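Local coordinates for protein (alpha-2u-globulin) (Rattus norvegicus, PDB 2A2U) that probably binds small lipophilic ligands inside a beta-barrel, as lipocalins do, and also takes up a hyaline droplet inducer, at residues A[73-78]-A[84-89]. Numbering follows the deposited sequence.
Sequences FKFRIK and RELYLV
F73, F75 and I77 face L88, L86 and R84 as three hydrogen-bonded pairs, and in each pair both backbone N-H groups and both carbonyls are used. The straightest of the six bonds runs from L86 N to F75 O (3.0 Å, 169° at the hydrogen), whereas F75 N reaches L86 O from above the carbonyl plane. Several acceptors take a second, weaker donor: Y87 CA-H points at F73 O (CA to O 3.0 Å), and K74 CA-H at L86 O. In the intervening pairs, the K74 and R76 backbones turn the other way, to H63 and F60. With CG anti to the backbone N (chi1 -176°) and a bend at chi2, E85 lays its carboxylate between K74 and R76; OE1 makes a long salt bridge to R76 NE (3.7 Å), while K74 NZ bridges to D65 of the second subunit. CD2 of the Y87 ring lies 3.4 Å from K74 CB, its OH hydrogen-bonds D65 of its own chain, and the ring stacks on Y87 of the second subunit. Replacing Y87 by alanine is likely to abolish this stack, both copies losing the ring, and leave same-chain D65 without its hydroxyl partner. On the face opposite K74, E85 and Y87, L86 CB sits over the F75 ring. Alternating hydrogen-bonded and non-hydrogen-bonded pairs typify an antiparallel beta hairpin, here in the up-and-down lipocalin barrel.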
loop_
_atom_site.group_PDB
_atom_site.type_symbol
_atom_site.label_atom_id
_atom_site.label_comp_id
_atom_site.label_asym_id
_atom_site.label_seq_id
_atom_site.Cartn_x
_atom_site.Cartn_y
_atom_site.Cartn_z
ATOM N N PHE A 73 1.523 9.291 -9.824
ATOM C CA PHE A 73 1.112 10.678 -9.915
ATOM C C PHE A 73 1.630 11.462 -8.720
ATOM O O PHE A 73 1.279 11.155 -7.582
ATOM C CB PHE A 73 -0.415 10.783 -9.927
ATOM C CG PHE A 73 -1.063 10.203 -11.149
ATOM C CD1 PHE A 73 -1.326 8.842 -11.237
ATOM C CD2 PHE A 73 -1.431 11.026 -12.213
ATOM C CE1 PHE A 73 -1.939 8.306 -12.368
ATOM C CE2 PHE A 73 -2.046 10.497 -13.350
ATOM C CZ PHE A 73 -2.299 9.137 -13.423
ATOM N N LYS A 74 2.481 12.452 -8.969
ATOM C CA LYS A 74 2.982 13.305 -7.897
ATOM C C LYS A 74 2.234 14.613 -8.044
ATOM O O LYS A 74 2.325 15.257 -9.079
ATOM C CB LYS A 74 4.475 13.549 -8.030
ATOM C CG LYS A 74 4.993 14.404 -6.920
ATOM C CD LYS A 74 6.475 14.400 -6.905
ATOM C CE LYS A 74 6.982 15.805 -6.746
ATOM N NZ LYS A 74 8.451 15.860 -6.541
ATOM N N PHE A 75 1.491 15.004 -7.021
ATOM C CA PHE A 75 0.697 16.225 -7.086
ATOM C C PHE A 75 0.595 16.900 -5.729
ATOM O O PHE A 75 0.977 16.325 -4.717
ATOM C CB PHE A 75 -0.710 15.883 -7.554
ATOM C CG PHE A 75 -1.444 14.980 -6.612
ATOM C CD1 PHE A 75 -1.194 13.609 -6.609
ATOM C CD2 PHE A 75 -2.348 15.496 -5.690
ATOM C CE1 PHE A 75 -1.831 12.764 -5.698
ATOM C CE2 PHE A 75 -2.995 14.656 -4.769
ATOM C CZ PHE A 75 -2.732 13.287 -4.776
ATOM N N ARG A 76 0.052 18.114 -5.715
ATOM C CA ARG A 76 -0.111 18.867 -4.480
ATOM C C ARG A 76 -1.568 19.104 -4.191
ATOM O O ARG A 76 -2.403 19.129 -5.095
ATOM C CB ARG A 76 0.607 20.209 -4.543
ATOM C CG ARG A 76 2.090 20.100 -4.432
ATOM C CD ARG A 76 2.668 21.273 -3.691
ATOM N NE ARG A 76 4.060 21.482 -4.057
ATOM C CZ ARG A 76 4.443 22.163 -5.133
ATOM N NH1 ARG A 76 3.535 22.707 -5.943
ATOM N NH2 ARG A 76 5.732 22.250 -5.437
ATOM N N ILE A 77 -1.870 19.296 -2.918
ATOM C CA ILE A 77 -3.234 19.536 -2.509
ATOM C C ILE A 77 -3.218 20.437 -1.286
ATOM O O ILE A 77 -2.389 20.273 -0.399
ATOM C CB ILE A 77 -3.968 18.208 -2.232
ATOM C CG1 ILE A 77 -5.438 18.473 -1.953
ATOM C CG2 ILE A 77 -3.333 17.470 -1.076
ATOM C CD1 ILE A 77 -6.282 17.244 -2.049
ATOM N N LYS A 78 -4.095 21.432 -1.277
ATOM C CA LYS A 78 -4.176 22.378 -0.176
ATOM C C LYS A 78 -5.133 21.851 0.882
ATOM O O LYS A 78 -6.351 21.937 0.727
ATOM C CB LYS A 78 -4.678 23.713 -0.701
ATOM C CG LYS A 78 -4.036 24.910 -0.074
ATOM C CD LYS A 78 -4.588 26.150 -0.737
ATOM C CE LYS A 78 -3.773 27.383 -0.408
ATOM N NZ LYS A 78 -4.322 28.572 -1.118
ATOM N N ARG A 84 0.054 20.207 0.726
ATOM C CA ARG A 84 0.641 18.916 1.040
ATOM C C ARG A 84 1.085 18.227 -0.256
ATOM O O ARG A 84 0.409 18.308 -1.276
ATOM C CB ARG A 84 -0.389 18.083 1.824
ATOM C CG ARG A 84 -0.136 16.583 1.905
ATOM C CD ARG A 84 -0.293 16.053 3.336
ATOM N NE ARG A 84 0.005 14.625 3.437
ATOM C CZ ARG A 84 -0.899 13.685 3.713
ATOM N NH1 ARG A 84 -2.172 14.014 3.921
ATOM N NH2 ARG A 84 -0.532 12.409 3.782
ATOM N N GLU A 85 2.263 17.617 -0.218
ATOM C CA GLU A 85 2.846 16.906 -1.356
ATOM C C GLU A 85 2.503 15.414 -1.261
ATOM O O GLU A 85 2.819 14.761 -0.266
ATOM C CB GLU A 85 4.365 17.101 -1.330
ATOM C CG GLU A 85 5.130 16.513 -2.493
ATOM C CD GLU A 85 5.017 17.334 -3.750
ATOM O OE1 GLU A 85 5.811 18.276 -3.939
ATOM O OE2 GLU A 85 4.139 17.024 -4.568
ATOM N N LEU A 86 1.876 14.868 -2.298
ATOM C CA LEU A 86 1.480 13.459 -2.307
ATOM C C LEU A 86 1.928 12.727 -3.565
ATOM O O LEU A 86 2.425 13.339 -4.497
ATOM C CB LEU A 86 -0.041 13.338 -2.176
ATOM C CG LEU A 86 -0.693 13.904 -0.915
ATOM C CD1 LEU A 86 -2.190 13.681 -0.975
ATOM C CD2 LEU A 86 -0.101 13.229 0.306
ATOM N N TYR A 87 1.757 11.409 -3.578
ATOM C CA TYR A 87 2.123 10.580 -4.722
ATOM C C TYR A 87 1.288 9.310 -4.678
ATOM O O TYR A 87 1.368 8.551 -3.716
ATOM C CB TYR A 87 3.604 10.213 -4.676
ATOM C CG TYR A 87 4.125 9.564 -5.957
ATOM C CD1 TYR A 87 3.879 8.212 -6.231
ATOM C CD2 TYR A 87 4.823 10.312 -6.903
ATOM C CE1 TYR A 87 4.321 7.618 -7.408
ATOM C CE2 TYR A 87 5.273 9.732 -8.087
ATOM C CZ TYR A 87 5.013 8.386 -8.337
ATOM O OH TYR A 87 5.462 7.811 -9.512
ATOM N N LEU A 88 0.494 9.076 -5.721
ATOM C CA LEU A 88 -0.364 7.899 -5.777
ATOM C C LEU A 88 -0.040 7.035 -6.970
ATOM O O LEU A 88 0.347 7.535 -8.016
ATOM C CB LEU A 88 -1.841 8.307 -5.861
ATOM C CG LEU A 88 -2.461 9.065 -4.688
ATOM C CD1 LEU A 88 -3.894 9.445 -5.005
ATOM C CD2 LEU A 88 -2.411 8.205 -3.449
ATOM N N VAL A 89 -0.190 5.731 -6.802
ATOM C CA VAL A 89 0.038 4.793 -7.888
ATOM C C VAL A 89 -1.316 4.254 -8.342
ATOM O O VAL A 89 -2.159 3.898 -7.526
ATOM C CB VAL A 89 0.951 3.631 -7.463
ATOM C CG1 VAL A 89 1.026 2.593 -8.565
ATOM C CG2 VAL A 89 2.344 4.148 -7.173
#